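Local coordinates for protein split-Soret cytochrome c (PDB 1H21) that carries electrons as a dimeric diheme cytochrome c, probably with a [2Fe-2S] cluster in each subunit, and may take part in sulfate reduction, at residues C44-M56 with G87-F99. Sequence-based numbering, arbitrary orientation.
Sequences CGFGAFYSIVGLM and GALYGAAATFSLF
Cys-44, a probable ligand of the [2Fe-2S] cluster, brings its CB to 3.9 Å from the CB of Ala-88, where the two helices run closest. Here glycines face each other: Gly-45 CA lies 3.2 Å from Gly-87 O in a CA-H...O contact, and Gly-45 O lies 3.9 Å from Gly-91 CA, bare backbone against bare backbone. The axes accordingly approach to 6.8 Å, running nearly in the same direction at a crossing angle of -28°. Ala-48 rests its methyl against the carbonyl of Ala-88. Phe-49, with CG anti to the backbone N (chi1 -173°), turns its ring so that Gly-91 O meets the edge at CD1 (3.3 Å), near the ring plane, with Ala-94 CB also at the edge. Thr-95 is the next residue met: its CG2 slides past Phe-49 in the opposite direction, while Ile-52 crosses the Thr-95 side chain at about a right angle, Ile-52 CG2 lying 3.6 Å from Thr-95 CB. The Thr-95 hydroxyl is turned back to its own helix, OG1 donating to Ala-92 O (2.7 Å) in the carbonyl plane. Val-53 CG2 meets Leu-98 CD1 tip to tip, and Met-56, extended beyond CG, sets SD obliquely beside the Phe-99 ring, a Met-aromatic contact 5.0 Å from SD to the ring centroid. Helix 165-192 packs against both segments, helix 26-38 touches 44-56, and helix 102-118 touches 87-99.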
# COMPACT_ATOMS: atom_id res chain seq x y z
N CYS A 44 10.45 -3.26 -5.98
CA CYS A 44 9.50 -4.34 -5.73
C CYS A 44 8.18 -4.23 -6.45
O CYS A 44 7.74 -5.19 -7.08
CB CYS A 44 9.26 -4.60 -4.23
SG CYS A 44 10.01 -3.50 -3.00
N GLY A 45 7.52 -3.09 -6.36
CA GLY A 45 6.24 -2.94 -7.02
C GLY A 45 6.34 -2.99 -8.53
O GLY A 45 5.55 -3.66 -9.21
N PHE A 46 7.32 -2.29 -9.07
CA PHE A 46 7.50 -2.25 -10.51
C PHE A 46 7.81 -3.64 -11.07
O PHE A 46 7.07 -4.16 -11.91
CB PHE A 46 8.58 -1.24 -10.88
CG PHE A 46 8.88 -1.17 -12.34
CD1 PHE A 46 8.15 -0.31 -13.16
CD2 PHE A 46 9.90 -1.94 -12.88
CE1 PHE A 46 8.45 -0.22 -14.53
CE2 PHE A 46 10.21 -1.86 -14.25
CZ PHE A 46 9.48 -1.00 -15.07
N GLY A 47 8.85 -4.28 -10.56
CA GLY A 47 9.20 -5.61 -11.04
C GLY A 47 8.04 -6.60 -11.03
O GLY A 47 7.79 -7.27 -12.04
N ALA A 48 7.33 -6.70 -9.92
CA ALA A 48 6.21 -7.62 -9.81
C ALA A 48 5.08 -7.23 -10.75
O ALA A 48 4.56 -8.07 -11.49
CB ALA A 48 5.71 -7.69 -8.39
N PHE A 49 4.68 -5.97 -10.72
CA PHE A 49 3.58 -5.53 -11.58
C PHE A 49 3.91 -5.84 -13.04
O PHE A 49 3.16 -6.50 -13.75
CB PHE A 49 3.30 -4.04 -11.43
CG PHE A 49 2.07 -3.61 -12.16
CD1 PHE A 49 0.82 -3.74 -11.57
CD2 PHE A 49 2.16 -3.14 -13.47
CE1 PHE A 49 -0.35 -3.41 -12.28
CE2 PHE A 49 1.00 -2.80 -14.19
CZ PHE A 49 -0.26 -2.94 -13.59
N TYR A 50 5.06 -5.37 -13.47
CA TYR A 50 5.47 -5.61 -14.84
C TYR A 50 5.52 -7.10 -15.21
O TYR A 50 5.02 -7.48 -16.26
CB TYR A 50 6.80 -4.96 -15.14
CG TYR A 50 7.13 -4.99 -16.62
CD1 TYR A 50 6.84 -3.90 -17.43
CD2 TYR A 50 7.72 -6.11 -17.20
CE1 TYR A 50 7.13 -3.92 -18.79
CE2 TYR A 50 8.02 -6.14 -18.57
CZ TYR A 50 7.72 -5.03 -19.35
OH TYR A 50 8.04 -5.00 -20.68
N SER A 51 6.07 -7.94 -14.33
CA SER A 51 6.15 -9.35 -14.67
C SER A 51 4.78 -9.95 -15.00
O SER A 51 4.69 -11.01 -15.61
CB SER A 51 6.86 -10.14 -13.56
OG SER A 51 6.04 -10.34 -12.44
N ILE A 52 3.72 -9.25 -14.65
CA ILE A 52 2.38 -9.76 -14.91
C ILE A 52 1.71 -9.05 -16.08
O ILE A 52 1.42 -9.66 -17.11
CB ILE A 52 1.51 -9.69 -13.63
CG1 ILE A 52 1.97 -10.78 -12.66
CG2 ILE A 52 0.04 -9.77 -13.97
CD1 ILE A 52 1.19 -10.87 -11.38
N VAL A 53 1.51 -7.75 -15.94
CA VAL A 53 0.86 -6.96 -16.98
C VAL A 53 1.87 -6.57 -18.05
O VAL A 53 1.51 -6.40 -19.22
CB VAL A 53 0.21 -5.70 -16.38
CG1 VAL A 53 -0.43 -4.84 -17.45
CG2 VAL A 53 -0.82 -6.11 -15.32
N GLY A 54 3.13 -6.46 -17.66
CA GLY A 54 4.17 -6.11 -18.61
C GLY A 54 4.40 -7.25 -19.60
O GLY A 54 4.56 -7.01 -20.80
N LEU A 55 4.43 -8.48 -19.09
CA LEU A 55 4.62 -9.63 -19.96
C LEU A 55 3.38 -9.87 -20.82
O LEU A 55 3.50 -10.31 -21.96
CB LEU A 55 4.99 -10.88 -19.17
CG LEU A 55 6.36 -10.80 -18.48
CD1 LEU A 55 6.69 -12.17 -18.01
CD2 LEU A 55 7.43 -10.29 -19.44
N MET A 56 2.19 -9.59 -20.30
CA MET A 56 0.97 -9.73 -21.10
C MET A 56 1.02 -8.70 -22.24
O MET A 56 0.50 -8.93 -23.32
CB MET A 56 -0.29 -9.52 -20.26
CG MET A 56 -0.59 -10.62 -19.28
SD MET A 56 -2.26 -10.48 -18.70
CE MET A 56 -2.24 -11.65 -17.31
N GLY A 87 5.94 -3.55 -1.41
CA GLY A 87 5.70 -3.23 -2.81
C GLY A 87 5.43 -4.38 -3.76
O GLY A 87 4.60 -4.28 -4.67
N ALA A 88 6.18 -5.47 -3.58
CA ALA A 88 5.99 -6.63 -4.44
C ALA A 88 4.58 -7.14 -4.29
O ALA A 88 3.93 -7.49 -5.28
CB ALA A 88 6.99 -7.71 -4.08
N LEU A 89 4.08 -7.14 -3.06
CA LEU A 89 2.73 -7.61 -2.77
C LEU A 89 1.67 -6.74 -3.42
O LEU A 89 0.70 -7.24 -4.01
CB LEU A 89 2.50 -7.72 -1.26
CG LEU A 89 3.23 -8.80 -0.46
CD1 LEU A 89 2.65 -8.77 0.93
CD2 LEU A 89 3.03 -10.16 -1.03
N TYR A 90 1.84 -5.42 -3.33
CA TYR A 90 0.86 -4.53 -3.95
C TYR A 90 0.90 -4.68 -5.47
O TYR A 90 -0.14 -4.84 -6.12
CB TYR A 90 1.08 -3.07 -3.58
CG TYR A 90 0.04 -2.24 -4.24
CD1 TYR A 90 -1.29 -2.29 -3.81
CD2 TYR A 90 0.34 -1.50 -5.38
CE1 TYR A 90 -2.28 -1.62 -4.49
CE2 TYR A 90 -0.68 -0.81 -6.09
CZ TYR A 90 -1.97 -0.89 -5.63
OH TYR A 90 -2.96 -0.22 -6.29
N GLY A 91 2.09 -4.57 -6.03
CA GLY A 91 2.25 -4.70 -7.47
C GLY A 91 1.55 -5.93 -8.01
O GLY A 91 0.89 -5.87 -9.05
N ALA A 92 1.66 -7.05 -7.30
CA ALA A 92 1.04 -8.29 -7.74
C ALA A 92 -0.46 -8.28 -7.53
O ALA A 92 -1.21 -8.61 -8.44
CB ALA A 92 1.67 -9.49 -7.03
N ALA A 93 -0.92 -7.86 -6.36
CA ALA A 93 -2.35 -7.86 -6.11
C ALA A 93 -3.11 -6.84 -6.95
O ALA A 93 -4.28 -7.02 -7.24
CB ALA A 93 -2.61 -7.62 -4.64
N ALA A 94 -2.44 -5.76 -7.33
CA ALA A 94 -3.08 -4.70 -8.09
C ALA A 94 -3.52 -5.17 -9.44
O ALA A 94 -4.54 -4.71 -9.96
CB ALA A 94 -2.14 -3.51 -8.24
N THR A 95 -2.73 -6.08 -10.02
CA THR A 95 -3.02 -6.64 -11.34
C THR A 95 -4.38 -7.36 -11.34
O THR A 95 -5.13 -7.28 -12.32
CB THR A 95 -1.91 -7.62 -11.84
OG1 THR A 95 -1.92 -8.81 -11.05
CG2 THR A 95 -0.56 -7.00 -11.74
N PHE A 96 -4.72 -7.98 -10.22
CA PHE A 96 -5.98 -8.71 -10.13
C PHE A 96 -7.16 -7.78 -10.38
O PHE A 96 -8.21 -8.22 -10.91
CB PHE A 96 -6.17 -9.36 -8.75
CG PHE A 96 -5.05 -10.25 -8.34
CD1 PHE A 96 -4.04 -10.60 -9.24
CD2 PHE A 96 -5.01 -10.74 -7.03
CE1 PHE A 96 -3.01 -11.44 -8.86
CE2 PHE A 96 -3.98 -11.58 -6.63
CZ PHE A 96 -2.98 -11.93 -7.55
N SER A 97 -7.00 -6.51 -10.01
CA SER A 97 -8.09 -5.57 -10.18
C SER A 97 -8.28 -5.06 -11.59
O SER A 97 -9.22 -4.32 -11.87
CB SER A 97 -8.02 -4.46 -9.14
OG SER A 97 -8.37 -4.99 -7.86
N LEU A 98 -7.40 -5.51 -12.49
CA LEU A 98 -7.49 -5.17 -13.90
C LEU A 98 -8.46 -6.12 -14.60
O LEU A 98 -9.01 -5.81 -15.68
CB LEU A 98 -6.13 -5.29 -14.56
CG LEU A 98 -5.14 -4.24 -14.07
CD1 LEU A 98 -3.78 -4.53 -14.66
CD2 LEU A 98 -5.62 -2.81 -14.43
N PHE A 99 -8.70 -7.26 -13.96
CA PHE A 99 -9.55 -8.29 -14.50
C PHE A 99 -10.80 -8.62 -13.67
O PHE A 99 -11.88 -8.87 -14.24
CB PHE A 99 -8.73 -9.56 -14.71
CG PHE A 99 -7.37 -9.31 -15.31
CD1 PHE A 99 -6.23 -9.33 -14.50
CD2 PHE A 99 -7.22 -9.02 -16.66
CE1 PHE A 99 -4.95 -9.06 -15.03
CE2 PHE A 99 -5.95 -8.75 -17.20
CZ PHE A 99 -4.81 -8.77 -16.38